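Local coordinates for protein neutral ceramidase (PDB 2ZWS) that hydrolyses the N-acyl linkage of ceramides to sphingosine and free fatty acid, and also catalyses the reverse synthesis, using a zinc ion, at residues R158-L163 with Q458-G463; L166-I171 with T451-A456; T305-R310 with Q472-Q477; E312-Q317 with G468-A473; V414-R419 with S447-R452. All coordinates share one frame; numbering follows the deposited sequence.

Contact 1: residues R158-L163 with Q458-G463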
# COMPACT_ATOMS: atom_id res chain seq x y z
N ARG A 158 -11.57 5.05 -13.77
CA ARG A 158 -12.99 5.12 -14.09
C ARG A 158 -13.78 4.91 -12.80
O ARG A 158 -13.30 4.24 -11.88
CB ARG A 158 -13.38 4.10 -15.16
CG ARG A 158 -13.23 2.64 -14.73
CD ARG A 158 -13.75 1.67 -15.80
NE ARG A 158 -15.22 1.65 -15.86
CZ ARG A 158 -16.01 0.96 -15.04
NH1 ARG A 158 -15.50 0.19 -14.08
NH2 ARG A 158 -17.32 1.03 -15.18
N ASN A 159 -14.97 5.50 -12.72
CA ASN A 159 -15.79 5.31 -11.56
C ASN A 159 -16.52 3.98 -11.63
O ASN A 159 -17.23 3.71 -12.61
CB ASN A 159 -16.80 6.46 -11.42
CG ASN A 159 -17.42 6.51 -10.04
OD1 ASN A 159 -18.12 5.58 -9.61
ND2 ASN A 159 -17.19 7.63 -9.34
N ARG A 160 -16.40 3.18 -10.58
CA ARG A 160 -17.00 1.84 -10.58
C ARG A 160 -18.39 1.80 -9.95
O ARG A 160 -19.05 0.75 -9.90
CB ARG A 160 -16.03 0.85 -9.90
CG ARG A 160 -15.92 1.07 -8.44
CD ARG A 160 -14.89 0.17 -7.79
NE ARG A 160 -14.99 0.27 -6.34
CZ ARG A 160 -14.20 -0.39 -5.49
NH1 ARG A 160 -13.23 -1.20 -5.94
NH2 ARG A 160 -14.39 -0.25 -4.19
N SER A 161 -18.82 2.95 -9.44
CA SER A 161 -20.14 3.07 -8.83
C SER A 161 -20.77 4.40 -9.23
O SER A 161 -21.12 5.22 -8.38
CB SER A 161 -20.01 2.97 -7.31
OG SER A 161 -19.73 1.62 -6.99
N LEU A 162 -20.91 4.58 -10.55
CA LEU A 162 -21.33 5.87 -11.10
C LEU A 162 -22.77 6.23 -10.71
O LEU A 162 -23.08 7.41 -10.52
CB LEU A 162 -21.14 5.89 -12.62
CG LEU A 162 -21.17 7.29 -13.26
CD1 LEU A 162 -20.29 8.31 -12.52
CD2 LEU A 162 -20.77 7.22 -14.71
N LEU A 163 -23.62 5.24 -10.53
CA LEU A 163 -25.01 5.49 -10.15
C LEU A 163 -25.08 6.27 -8.83
O LEU A 163 -25.87 7.21 -8.70
CB LEU A 163 -25.76 4.17 -10.04
CG LEU A 163 -27.21 4.19 -9.60
CD1 LEU A 163 -27.87 3.00 -10.25
CD2 LEU A 163 -27.34 4.12 -8.09
N GLN A 458 -26.60 2.56 -1.49
CA GLN A 458 -26.11 1.26 -1.01
C GLN A 458 -25.51 0.36 -2.09
O GLN A 458 -25.77 -0.84 -2.12
CB GLN A 458 -27.16 0.50 -0.16
CG GLN A 458 -27.40 1.11 1.20
CD GLN A 458 -26.23 0.91 2.15
OE1 GLN A 458 -25.88 -0.21 2.49
NE2 GLN A 458 -25.65 2.01 2.60
N GLU A 459 -24.70 0.96 -2.96
CA GLU A 459 -23.81 0.16 -3.80
C GLU A 459 -22.67 -0.29 -2.88
O GLU A 459 -22.72 -0.02 -1.68
CB GLU A 459 -23.31 0.99 -4.99
CG GLU A 459 -24.43 1.29 -6.01
CD GLU A 459 -23.87 1.83 -7.30
OE1 GLU A 459 -23.42 3.00 -7.31
OE2 GLU A 459 -23.87 1.08 -8.31
N TYR A 460 -21.65 -0.95 -3.41
CA TYR A 460 -20.66 -1.64 -2.58
C TYR A 460 -20.04 -0.74 -1.50
O TYR A 460 -19.99 -1.10 -0.33
CB TYR A 460 -19.60 -2.27 -3.47
CG TYR A 460 -18.46 -2.89 -2.69
CD1 TYR A 460 -18.63 -4.10 -2.02
CD2 TYR A 460 -17.23 -2.24 -2.62
CE1 TYR A 460 -17.58 -4.67 -1.28
CE2 TYR A 460 -16.17 -2.81 -1.90
CZ TYR A 460 -16.36 -4.00 -1.23
OH TYR A 460 -15.30 -4.55 -0.51
N GLU A 461 -19.62 0.46 -1.90
CA GLU A 461 -19.00 1.41 -0.98
C GLU A 461 -19.92 1.86 0.14
O GLU A 461 -19.49 2.06 1.29
CB GLU A 461 -18.45 2.60 -1.74
CG GLU A 461 -17.38 2.24 -2.80
CD GLU A 461 -17.96 1.71 -4.10
OE1 GLU A 461 -19.19 1.86 -4.36
OE2 GLU A 461 -17.20 1.13 -4.89
N GLY A 462 -21.19 2.09 -0.22
CA GLY A 462 -22.23 2.20 0.79
C GLY A 462 -22.38 0.77 1.27
O GLY A 462 -22.17 -0.17 0.52
N GLY A 463 -22.70 0.55 2.52
CA GLY A 463 -22.78 -0.85 2.90
C GLY A 463 -21.43 -1.36 3.36
O GLY A 463 -21.38 -2.28 4.18
O HOH W 1 -22.00 -0.69 -9.22
O HOH W 2 -23.21 2.17 -10.72
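Just behind the zinc site, Arg160, just after strand 157-159, meets Glu461 from the loop after helix 452-457 in a salt bridge. Arg160 NE donates to Glu461 OE2 at 2.8 Å, with the oxygen 16° out of the guanidinium plane; the bond from Arg160 NH2 to the same oxygen is weak. The other carboxylate oxygen, Glu461 OE1, accepts from Ser161 OG at 2.7 Å on its syn side. Bonds to both oxygens should fix the rotation of the group. Glu461 bends at chi2 (80°), which turns CD aside. Ser161 is itself positioned by an Asx turn, Ser161 N donating to Asn159 OD1 at 2.7 Å. Beside this, Glu459 OE1 bonds to Ser164 OG, and Glu459 OE2 accepts from a water that in turn accepts from Leu163 N. Arg160 NH2 also hydrogen-bonds to Tyr448 OH, a zinc ligand, and the nearest side-chain atoms of Arg160 and Ser250, the probable nucleophile, are about 3 Å apart: an arginine–carboxylate pair in the second shell of a metallohydrolase site.

Contact 2: residues L166-I171 with T451-A456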
# COMPACT_ATOMS: atom_id res chain seq x y z
N LEU A 166 -23.62 9.98 -9.04
CA LEU A 166 -24.58 10.88 -9.67
C LEU A 166 -25.70 11.31 -8.74
O LEU A 166 -26.49 12.20 -9.11
CB LEU A 166 -25.14 10.25 -10.94
CG LEU A 166 -24.10 9.98 -12.03
CD1 LEU A 166 -24.72 9.16 -13.18
CD2 LEU A 166 -23.49 11.26 -12.56
N LYS A 167 -25.81 10.69 -7.57
CA LYS A 167 -26.81 11.13 -6.59
C LYS A 167 -26.38 12.39 -5.85
O LYS A 167 -27.18 13.00 -5.15
CB LYS A 167 -27.15 10.03 -5.58
CG LYS A 167 -27.68 8.70 -6.14
CD LYS A 167 -28.98 8.87 -6.90
CE LYS A 167 -29.66 7.52 -7.09
NZ LYS A 167 -30.68 7.56 -8.18
N ASN A 168 -25.10 12.77 -5.95
CA ASN A 168 -24.61 13.99 -5.31
C ASN A 168 -25.08 15.22 -6.08
O ASN A 168 -25.02 15.24 -7.30
CB ASN A 168 -23.09 13.99 -5.22
CG ASN A 168 -22.56 12.87 -4.33
OD1 ASN A 168 -22.83 12.83 -3.13
ND2 ASN A 168 -21.81 11.96 -4.94
N PRO A 169 -25.54 16.26 -5.36
CA PRO A 169 -26.01 17.49 -6.03
C PRO A 169 -24.88 18.42 -6.46
O PRO A 169 -25.13 19.42 -7.13
CB PRO A 169 -26.84 18.18 -4.95
CG PRO A 169 -26.23 17.75 -3.67
CD PRO A 169 -25.70 16.34 -3.89
N ASP A 170 -23.65 18.09 -6.07
CA ASP A 170 -22.52 19.01 -6.17
C ASP A 170 -21.32 18.45 -6.96
O ASP A 170 -20.18 18.53 -6.49
CB ASP A 170 -22.07 19.41 -4.75
CG ASP A 170 -21.52 18.21 -3.92
OD1 ASP A 170 -21.97 17.06 -4.11
OD2 ASP A 170 -20.63 18.44 -3.07
N ILE A 171 -21.56 17.94 -8.16
CA ILE A 171 -20.49 17.25 -8.89
C ILE A 171 -19.87 18.00 -10.07
O ILE A 171 -19.28 17.38 -10.95
CB ILE A 171 -20.89 15.82 -9.33
CG1 ILE A 171 -22.01 15.84 -10.39
CG2 ILE A 171 -21.30 15.00 -8.14
CD1 ILE A 171 -22.22 14.50 -11.10
N THR A 451 -20.60 9.69 0.64
CA THR A 451 -21.37 10.85 1.10
C THR A 451 -22.75 10.35 1.56
O THR A 451 -23.14 9.23 1.25
CB THR A 451 -21.60 11.85 -0.03
OG1 THR A 451 -22.29 11.19 -1.09
CG2 THR A 451 -20.27 12.42 -0.57
N ARG A 452 -23.50 11.21 2.25
CA ARG A 452 -24.88 10.87 2.65
C ARG A 452 -25.73 10.36 1.47
O ARG A 452 -26.45 9.34 1.57
CB ARG A 452 -25.56 12.08 3.33
CG ARG A 452 -27.03 11.85 3.73
CD ARG A 452 -27.13 10.85 4.85
NE ARG A 452 -28.48 10.36 5.17
CZ ARG A 452 -29.02 9.26 4.66
NH1 ARG A 452 -30.23 8.88 5.04
NH2 ARG A 452 -28.35 8.53 3.76
N GLU A 453 -25.59 11.04 0.34
CA GLU A 453 -26.38 10.71 -0.87
C GLU A 453 -25.93 9.38 -1.47
O GLU A 453 -26.75 8.51 -1.78
CB GLU A 453 -26.29 11.84 -1.89
CG GLU A 453 -26.81 13.20 -1.37
CD GLU A 453 -25.76 14.10 -0.70
OE1 GLU A 453 -24.68 13.63 -0.23
OE2 GLU A 453 -26.02 15.34 -0.64
N GLU A 454 -24.62 9.19 -1.59
CA GLU A 454 -24.11 7.90 -2.05
C GLU A 454 -24.53 6.77 -1.12
O GLU A 454 -24.88 5.67 -1.59
CB GLU A 454 -22.58 7.92 -2.12
CG GLU A 454 -22.03 8.74 -3.26
CD GLU A 454 -20.61 9.20 -3.03
OE1 GLU A 454 -20.00 8.80 -2.01
OE2 GLU A 454 -20.11 9.98 -3.86
N TYR A 455 -24.45 7.00 0.19
CA TYR A 455 -24.78 5.98 1.17
C TYR A 455 -26.17 5.45 0.92
O TYR A 455 -26.38 4.23 1.00
CB TYR A 455 -24.70 6.56 2.58
CG TYR A 455 -24.96 5.56 3.67
CD1 TYR A 455 -23.90 4.89 4.30
CD2 TYR A 455 -26.27 5.31 4.12
CE1 TYR A 455 -24.12 3.98 5.32
CE2 TYR A 455 -26.52 4.39 5.15
CZ TYR A 455 -25.42 3.74 5.75
OH TYR A 455 -25.63 2.84 6.76
N ALA A 456 -27.11 6.36 0.60
CA ALA A 456 -28.52 5.96 0.42
C ALA A 456 -28.71 4.94 -0.70
O ALA A 456 -29.60 4.09 -0.63
CB ALA A 456 -29.41 7.18 0.19
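Asn168 bonds to both side chains of the capping box that starts helix 452-457, Thr451 and Glu454. Its CG lies beside its own backbone N, anti to the carbonyl carbon (chi1 -64°), and from there the amide presents a different end to each partner. Asn168 OD1 accepts from Thr451 OG1 at 2.7 Å, in the carbonyl plane and on a lone pair; Asn168 ND2 donates to Glu454 OE2 at 2.8 Å, on the anti side. Glu454 is extended beyond CG, which carries its carboxylate out to Asn168, the amide and carboxylate planes standing 76° apart. Within the box, Glu454 N donates to Thr451 OG1 at 3.1 Å, giving that hydroxyl both a donor and an acceptor role, and Thr451 N donates to Glu454 OE1, which also meets Thr413 OG1. His165 O is a second acceptor for Asn168 ND2, so amide rotation is limited from several directions. Glu453, bent at chi2 (90°), crosses Pro169 at about a right angle, while its OE1 forms a salt bridge with Arg419. Pro169 CD lies 3.4 Å from Glu453 OE2.

Contact 3: residues T305-R310 with Q472-Q477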
# COMPACT_ATOMS: atom_id res chain seq x y z
N THR A 305 -17.39 5.74 18.60
CA THR A 305 -18.61 5.21 19.23
C THR A 305 -19.45 6.37 19.79
O THR A 305 -18.97 7.15 20.62
CB THR A 305 -18.25 4.17 20.31
OG1 THR A 305 -17.55 3.08 19.69
CG2 THR A 305 -19.51 3.63 20.98
N ARG A 306 -20.70 6.46 19.32
CA ARG A 306 -21.62 7.57 19.61
C ARG A 306 -21.02 8.97 19.48
O ARG A 306 -21.28 9.89 20.25
CB ARG A 306 -22.44 7.36 20.91
CG ARG A 306 -21.68 6.95 22.15
CD ARG A 306 -22.63 6.29 23.15
NE ARG A 306 -21.93 5.46 24.14
CZ ARG A 306 -21.80 4.14 24.06
NH1 ARG A 306 -21.14 3.49 25.01
NH2 ARG A 306 -22.33 3.46 23.05
N LEU A 307 -20.20 9.14 18.43
CA LEU A 307 -19.63 10.44 18.14
C LEU A 307 -20.70 11.44 17.70
O LEU A 307 -21.36 11.23 16.69
CB LEU A 307 -18.57 10.31 17.04
CG LEU A 307 -17.82 11.59 16.66
CD1 LEU A 307 -16.97 12.11 17.81
CD2 LEU A 307 -16.95 11.31 15.43
N PRO A 308 -20.85 12.55 18.45
CA PRO A 308 -21.81 13.57 18.05
C PRO A 308 -21.34 14.34 16.82
O PRO A 308 -20.17 14.69 16.71
CB PRO A 308 -21.84 14.52 19.26
CG PRO A 308 -21.23 13.74 20.38
CD PRO A 308 -20.17 12.92 19.70
N ILE A 309 -22.27 14.59 15.90
CA ILE A 309 -21.98 15.38 14.72
C ILE A 309 -22.83 16.64 14.72
O ILE A 309 -24.07 16.58 14.83
CB ILE A 309 -22.23 14.60 13.41
CG1 ILE A 309 -21.64 13.20 13.52
CG2 ILE A 309 -21.64 15.38 12.23
CD1 ILE A 309 -22.15 12.21 12.54
N ARG A 310 -22.17 17.79 14.56
CA ARG A 310 -22.87 19.08 14.61
C ARG A 310 -23.72 19.29 13.35
O ARG A 310 -23.36 18.83 12.27
CB ARG A 310 -21.86 20.22 14.80
CG ARG A 310 -21.02 20.07 16.08
CD ARG A 310 -20.31 21.36 16.44
NE ARG A 310 -19.41 21.83 15.39
CZ ARG A 310 -18.15 21.42 15.23
NH1 ARG A 310 -17.63 20.50 16.04
NH2 ARG A 310 -17.42 21.93 14.26
N GLN A 472 -19.41 10.23 6.62
CA GLN A 472 -18.66 11.26 5.90
C GLN A 472 -18.70 12.59 6.65
O GLN A 472 -17.68 13.28 6.74
CB GLN A 472 -19.20 11.42 4.47
CG GLN A 472 -18.33 12.30 3.53
CD GLN A 472 -18.53 13.80 3.73
OE1 GLN A 472 -19.58 14.25 4.21
NE2 GLN A 472 -17.52 14.60 3.34
N ALA A 473 -19.88 12.95 7.15
CA ALA A 473 -20.09 14.20 7.90
C ALA A 473 -19.18 14.23 9.13
O ALA A 473 -18.56 15.28 9.43
CB ALA A 473 -21.56 14.31 8.31
N ALA A 474 -19.05 13.09 9.79
CA ALA A 474 -18.15 12.96 10.97
C ALA A 474 -16.71 13.27 10.58
O ALA A 474 -16.03 14.05 11.27
CB ALA A 474 -18.22 11.56 11.57
N TYR A 475 -16.24 12.64 9.50
CA TYR A 475 -14.86 12.92 9.06
C TYR A 475 -14.69 14.38 8.67
O TYR A 475 -13.66 14.98 8.96
CB TYR A 475 -14.48 12.02 7.90
CG TYR A 475 -14.04 10.64 8.29
CD1 TYR A 475 -12.79 10.42 8.88
CD2 TYR A 475 -14.86 9.53 8.04
CE1 TYR A 475 -12.37 9.14 9.21
CE2 TYR A 475 -14.45 8.25 8.35
CZ TYR A 475 -13.19 8.05 8.94
OH TYR A 475 -12.74 6.79 9.25
N GLN A 476 -15.70 14.98 8.03
CA GLN A 476 -15.56 16.36 7.64
C GLN A 476 -15.44 17.26 8.88
O GLN A 476 -14.57 18.13 8.94
CB GLN A 476 -16.74 16.80 6.76
CG GLN A 476 -16.54 18.13 6.08
CD GLN A 476 -17.44 18.30 4.87
OE1 GLN A 476 -17.55 17.40 4.04
NE2 GLN A 476 -18.07 19.47 4.76
N GLN A 477 -16.28 17.00 9.88
CA GLN A 477 -16.21 17.75 11.14
C GLN A 477 -14.84 17.61 11.80
O GLN A 477 -14.26 18.59 12.25
CB GLN A 477 -17.25 17.22 12.10
CG GLN A 477 -17.17 17.82 13.49
CD GLN A 477 -18.31 17.33 14.34
OE1 GLN A 477 -18.11 16.54 15.27
NE2 GLN A 477 -19.51 17.76 14.00
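Gln477 and Arg310 form the largest part of the contact between the two-stranded hairpin 308-309/319-320 and helix 471-488. The side chains cross at about a right angle, yet the flat ends are stacked: the Arg310 guanidinium and the Gln477 amide planes are only 12° apart. Arg310 NH1 lies 3.7 Å from both Gln477 CG and Gln477 CD, so the aliphatic arm shares in the overlap. Gln477 reaches this place because its CG is anti to the backbone N (chi1 174°) and its CD continues the extended course (chi2 175°), which brings the end of the amide beside the backbone of residues 308-310. In the apolar part of the first shell, Ile309 straddles two alanines, with its CD1 4.1 Å from Ala474 CB and its CG2 4.1 Å from Ala473 CB; Leu307 CD2 is likewise 4.1 Å from Ala474 CB. These short side chains fit a close approach of the backbones, with Ile309 CA 5.9 Å from Ala474 CA.

One shell further out, the Arg310 guanidinium has ionic partners, NE pairing with Glu312 and NH2 with Asp481. Ile309 also touches Trp470 and Leu321, and its strand is held by backbone hydrogen bonds of Leu307 with Leu321 and of Ile309 with Arg319. Within the helix, Gln477 N donates to Ala473 O at 2.9 Å, which places both residues on the side that meets the hairpin.

Contact 4: residues E312-Q317 with G468-A473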
# COMPACT_ATOMS: atom_id res chain seq x y z
N GLU A 312 -24.13 21.64 11.26
CA GLU A 312 -23.46 22.25 10.10
C GLU A 312 -22.94 21.23 9.09
O GLU A 312 -22.73 21.56 7.92
CB GLU A 312 -22.34 23.20 10.55
CG GLU A 312 -21.42 22.64 11.63
CD GLU A 312 -20.72 23.71 12.45
OE1 GLU A 312 -20.12 24.63 11.86
OE2 GLU A 312 -20.77 23.63 13.70
N PHE A 313 -22.75 19.98 9.53
CA PHE A 313 -22.18 18.93 8.66
C PHE A 313 -23.20 17.89 8.17
O PHE A 313 -22.89 17.08 7.29
CB PHE A 313 -21.02 18.24 9.38
CG PHE A 313 -19.94 19.18 9.79
CD1 PHE A 313 -19.84 19.62 11.11
CD2 PHE A 313 -19.02 19.66 8.86
CE1 PHE A 313 -18.85 20.53 11.50
CE2 PHE A 313 -18.02 20.56 9.23
CZ PHE A 313 -17.93 21.00 10.56
N THR A 314 -24.40 17.93 8.72
CA THR A 314 -25.41 16.93 8.39
C THR A 314 -26.52 17.51 7.50
O THR A 314 -26.24 18.33 6.63
CB THR A 314 -26.02 16.36 9.68
OG1 THR A 314 -26.73 17.41 10.34
CG2 THR A 314 -24.92 15.85 10.61
N ASP A 315 -27.75 17.08 7.74
CA ASP A 315 -28.92 17.62 7.04
C ASP A 315 -29.42 18.91 7.70
O ASP A 315 -30.26 19.62 7.15
CB ASP A 315 -30.04 16.57 6.95
CG ASP A 315 -30.40 15.94 8.31
OD1 ASP A 315 -31.38 15.17 8.34
OD2 ASP A 315 -29.72 16.20 9.33
N GLY A 316 -28.88 19.20 8.88
CA GLY A 316 -29.27 20.39 9.64
C GLY A 316 -29.76 20.03 11.03
O GLY A 316 -30.13 20.91 11.82
N GLN A 317 -29.79 18.73 11.32
CA GLN A 317 -30.11 18.23 12.64
C GLN A 317 -28.84 17.67 13.27
O GLN A 317 -27.94 17.19 12.54
CB GLN A 317 -31.16 17.12 12.56
CG GLN A 317 -32.59 17.61 12.24
CD GLN A 317 -33.02 18.80 13.08
OE1 GLN A 317 -33.31 19.88 12.55
NE2 GLN A 317 -33.03 18.63 14.41
N GLY A 468 -22.54 4.29 9.51
CA GLY A 468 -23.85 4.81 9.13
C GLY A 468 -23.83 5.97 8.15
O GLY A 468 -22.77 6.37 7.64
N PRO A 469 -25.00 6.56 7.91
CA PRO A 469 -25.15 7.56 6.86
C PRO A 469 -24.30 8.82 7.08
O PRO A 469 -23.98 9.50 6.11
CB PRO A 469 -26.66 7.88 6.90
CG PRO A 469 -27.11 7.50 8.26
CD PRO A 469 -26.26 6.31 8.64
N TRP A 470 -23.98 9.12 8.33
CA TRP A 470 -23.27 10.36 8.64
C TRP A 470 -21.77 10.16 8.87
O TRP A 470 -21.10 11.05 9.38
CB TRP A 470 -23.92 11.08 9.83
CG TRP A 470 -25.38 11.37 9.54
CD1 TRP A 470 -26.46 10.76 10.11
CD2 TRP A 470 -25.89 12.26 8.54
NE1 TRP A 470 -27.62 11.25 9.55
CE2 TRP A 470 -27.30 12.17 8.59
CE3 TRP A 470 -25.29 13.13 7.63
CZ2 TRP A 470 -28.12 12.94 7.75
CZ3 TRP A 470 -26.11 13.90 6.79
CH2 TRP A 470 -27.51 13.79 6.86
N THR A 471 -21.26 9.00 8.45
CA THR A 471 -19.81 8.74 8.52
C THR A 471 -19.00 9.85 7.83
O THR A 471 -18.01 10.36 8.40
CB THR A 471 -19.47 7.35 7.94
OG1 THR A 471 -20.17 6.34 8.68
CG2 THR A 471 -17.97 7.07 8.02
N GLN A 472 -19.41 10.23 6.62
CA GLN A 472 -18.66 11.26 5.90
C GLN A 472 -18.70 12.59 6.65
O GLN A 472 -17.68 13.28 6.74
CB GLN A 472 -19.20 11.42 4.47
CG GLN A 472 -18.33 12.30 3.53
CD GLN A 472 -18.53 13.80 3.73
OE1 GLN A 472 -19.58 14.25 4.21
NE2 GLN A 472 -17.52 14.60 3.34
N ALA A 473 -19.88 12.95 7.15
CA ALA A 473 -20.09 14.20 7.90
C ALA A 473 -19.18 14.23 9.13
O ALA A 473 -18.56 15.28 9.43
CB ALA A 473 -21.56 14.31 8.31
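Thr314 CB lies over one face of the Trp470 indole, offset toward the rim, an aliphatic-on-aromatic CH-pi contact in which Thr314 CB is 3.9 Å from the centroid of the six-membered ring and 17° off its normal. It joins the loop of the hairpin 308-309/319-320 to the start of helix 471-488, where Trp470 occupies the N-cap position. The backbone takes part too: Thr314 CA is 3.5 Å from Trp470 CZ3. The side chains of Thr314 and Trp470 cross at about a right angle. Pro469 CB lies over the opposite face of the indole, toward its rim, and Arg452 adds a cation-pi contact. Further along the loop, Asp315 CB is 3.8 Å from Trp470 CH2, and its carboxylate, tilted 44° to the ring, forms a salt bridge with Arg319.

Next to the indole, Phe313 O presses on Ala473 CB at 3.2 Å, a tight approach where the helix offers only a methyl group. The loop keeps its shape through an ST turn, Gly316 N donating to Thr314 OG1, followed by an Asx turn from Gln317 N to Asp315 OD2. On the helix side, a type I beta turn runs from Gly468 to Thr471, and Gly468 O accepts from Thr471 N and, at 2.8 Å, from Thr471 OG1, both reaching it from one face of its plane.

Contact 5: residues V414-R419 with S447-R452. With ZN (zinc ion), chain B.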
# COMPACT_ATOMS: atom_id res chain seq x y z
N VAL A 414 -14.82 9.79 -4.34
CA VAL A 414 -14.41 11.10 -4.89
C VAL A 414 -15.08 12.25 -4.11
O VAL A 414 -14.40 13.12 -3.58
CB VAL A 414 -14.71 11.21 -6.41
CG1 VAL A 414 -14.50 12.66 -6.94
CG2 VAL A 414 -13.85 10.20 -7.20
N MET A 415 -16.42 12.26 -4.05
CA MET A 415 -17.10 13.40 -3.43
C MET A 415 -16.93 13.41 -1.92
O MET A 415 -16.94 14.50 -1.29
CB MET A 415 -18.59 13.45 -3.81
CG MET A 415 -18.87 13.76 -5.28
SD MET A 415 -17.77 15.03 -6.01
CE MET A 415 -18.05 16.50 -4.98
N ALA A 416 -16.75 12.24 -1.30
CA ALA A 416 -16.53 12.24 0.16
C ALA A 416 -15.21 12.96 0.48
O ALA A 416 -15.14 13.77 1.42
CB ALA A 416 -16.58 10.83 0.73
N GLY A 417 -14.20 12.70 -0.33
CA GLY A 417 -12.90 13.34 -0.15
C GLY A 417 -12.90 14.80 -0.59
O GLY A 417 -12.37 15.69 0.11
N VAL A 418 -13.50 15.05 -1.76
CA VAL A 418 -13.58 16.42 -2.28
C VAL A 418 -14.30 17.36 -1.30
O VAL A 418 -13.86 18.48 -1.08
CB VAL A 418 -14.22 16.49 -3.69
CG1 VAL A 418 -14.49 17.94 -4.09
CG2 VAL A 418 -13.30 15.82 -4.70
N ARG A 419 -15.41 16.91 -0.72
CA ARG A 419 -16.13 17.77 0.24
C ARG A 419 -15.24 18.14 1.45
O ARG A 419 -15.26 19.28 1.95
CB ARG A 419 -17.42 17.11 0.71
CG ARG A 419 -18.55 17.26 -0.31
CD ARG A 419 -19.79 16.66 0.28
NE ARG A 419 -20.79 16.37 -0.75
CZ ARG A 419 -21.91 15.72 -0.49
NH1 ARG A 419 -22.78 15.47 -1.48
NH2 ARG A 419 -22.16 15.31 0.75
N SER A 447 -12.50 0.62 6.34
CA SER A 447 -13.37 0.38 5.19
C SER A 447 -13.68 1.64 4.38
O SER A 447 -12.81 2.41 4.12
CB SER A 447 -14.61 -0.42 5.65
OG SER A 447 -14.19 -1.70 6.12
N TYR A 448 -14.94 1.86 4.00
CA TYR A 448 -15.27 2.88 2.99
C TYR A 448 -16.00 4.10 3.56
O TYR A 448 -16.65 4.02 4.61
CB TYR A 448 -16.06 2.27 1.81
CG TYR A 448 -15.21 1.39 0.91
CD1 TYR A 448 -14.88 0.08 1.27
CD2 TYR A 448 -14.75 1.86 -0.31
CE1 TYR A 448 -14.05 -0.73 0.43
CE2 TYR A 448 -13.98 1.09 -1.16
CZ TYR A 448 -13.60 -0.22 -0.80
OH TYR A 448 -12.78 -0.96 -1.67
N VAL A 449 -15.86 5.23 2.87
CA VAL A 449 -16.63 6.42 3.22
C VAL A 449 -17.26 7.02 1.97
O VAL A 449 -16.61 7.43 1.02
CB VAL A 449 -15.77 7.48 3.93
CG1 VAL A 449 -16.63 8.68 4.32
CG2 VAL A 449 -15.06 6.88 5.17
N THR A 450 -18.57 7.11 2.06
CA THR A 450 -19.44 7.53 1.01
C THR A 450 -20.18 8.79 1.53
O THR A 450 -20.34 8.98 2.75
CB THR A 450 -20.30 6.28 0.85
OG1 THR A 450 -20.26 5.61 -0.42
CG2 THR A 450 -21.28 6.04 1.86
N THR A 451 -20.60 9.69 0.64
CA THR A 451 -21.37 10.85 1.10
C THR A 451 -22.75 10.35 1.56
O THR A 451 -23.14 9.23 1.25
CB THR A 451 -21.60 11.85 -0.03
OG1 THR A 451 -22.29 11.19 -1.09
CG2 THR A 451 -20.27 12.42 -0.57
N ARG A 452 -23.50 11.21 2.25
CA ARG A 452 -24.88 10.87 2.65
C ARG A 452 -25.73 10.36 1.47
O ARG A 452 -26.45 9.34 1.57
CB ARG A 452 -25.56 12.08 3.33
CG ARG A 452 -27.03 11.85 3.73
CD ARG A 452 -27.13 10.85 4.85
NE ARG A 452 -28.48 10.36 5.17
CZ ARG A 452 -29.02 9.26 4.66
NH1 ARG A 452 -30.23 8.88 5.04
NH2 ARG A 452 -28.35 8.53 3.76
ZN ZN B . -10.67 -0.58 -2.00
O HOH W 3 -10.57 -2.68 -2.16
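Beside the zinc site, Ala416 on helix 414-428 packs against Val449, which directly follows the zinc ligand Tyr448. Tyr448 OH binds the zinc ion at 2.2 Å, a water binds it at 2.1 Å, and His97, His204 and Glu411 complete the site. Next in the chain, Val449 meets the helix, Ala416 CB lying 3.4 Å from Val449 O and 4.2 Å from Val449 CG1. The fold explains the proximity: strands 411-412 and 448-449 form a short parallel pair, Val449 bonding through its backbone to Glu411 and Thr413, and helix 414-428 leaves from the end of the first strand. Glu411 and Tyr448 thus enter the metal site from paired strands that share this helix as a neighbour.

Further along, the methyl of Thr451 lies between the helix backbone at Ala416 and the guanidinium of Arg419. Thr451 CG2 is 3.6 Å from Ala416 N and 3.8 Å from Met415 CB, and it sits 3.6 Å above the plane of the Arg419 guanidinium, over its centre. Arg419 runs extended from CG to NE and crosses Thr451 at about a right angle. A salt bridge from its NE to Asp170 should restrain the guanidinium, one face of which meets Thr451, with Arg419 NH2 3.6 Å from Thr451 CB.

How the contacts relate
All five contacts gather residues 447-477 of the N-terminal ceramidase domain against earlier parts of the chain. Contacts 1 and 2 are about 11 Å apart between centres, 2 and 5 about 9 Å, 3 and 4 about 7 Å. Contacts 2 and 5 share Thr451 and Arg452; 3 and 4 share Gln472 and Ala473 on helix 471-488. Along the chain, contacts 2 and 5 are nested within the loop closed by contact 1, whereas contacts 3 and 4 cross it and lie farther from it, about 22 and 19 Å between centres. Residues 447-477 thus run from the zinc ligand Tyr448 through the cap of helix 452-457 to helix 471-488, linking the metal site to the hairpin 308-309/319-320.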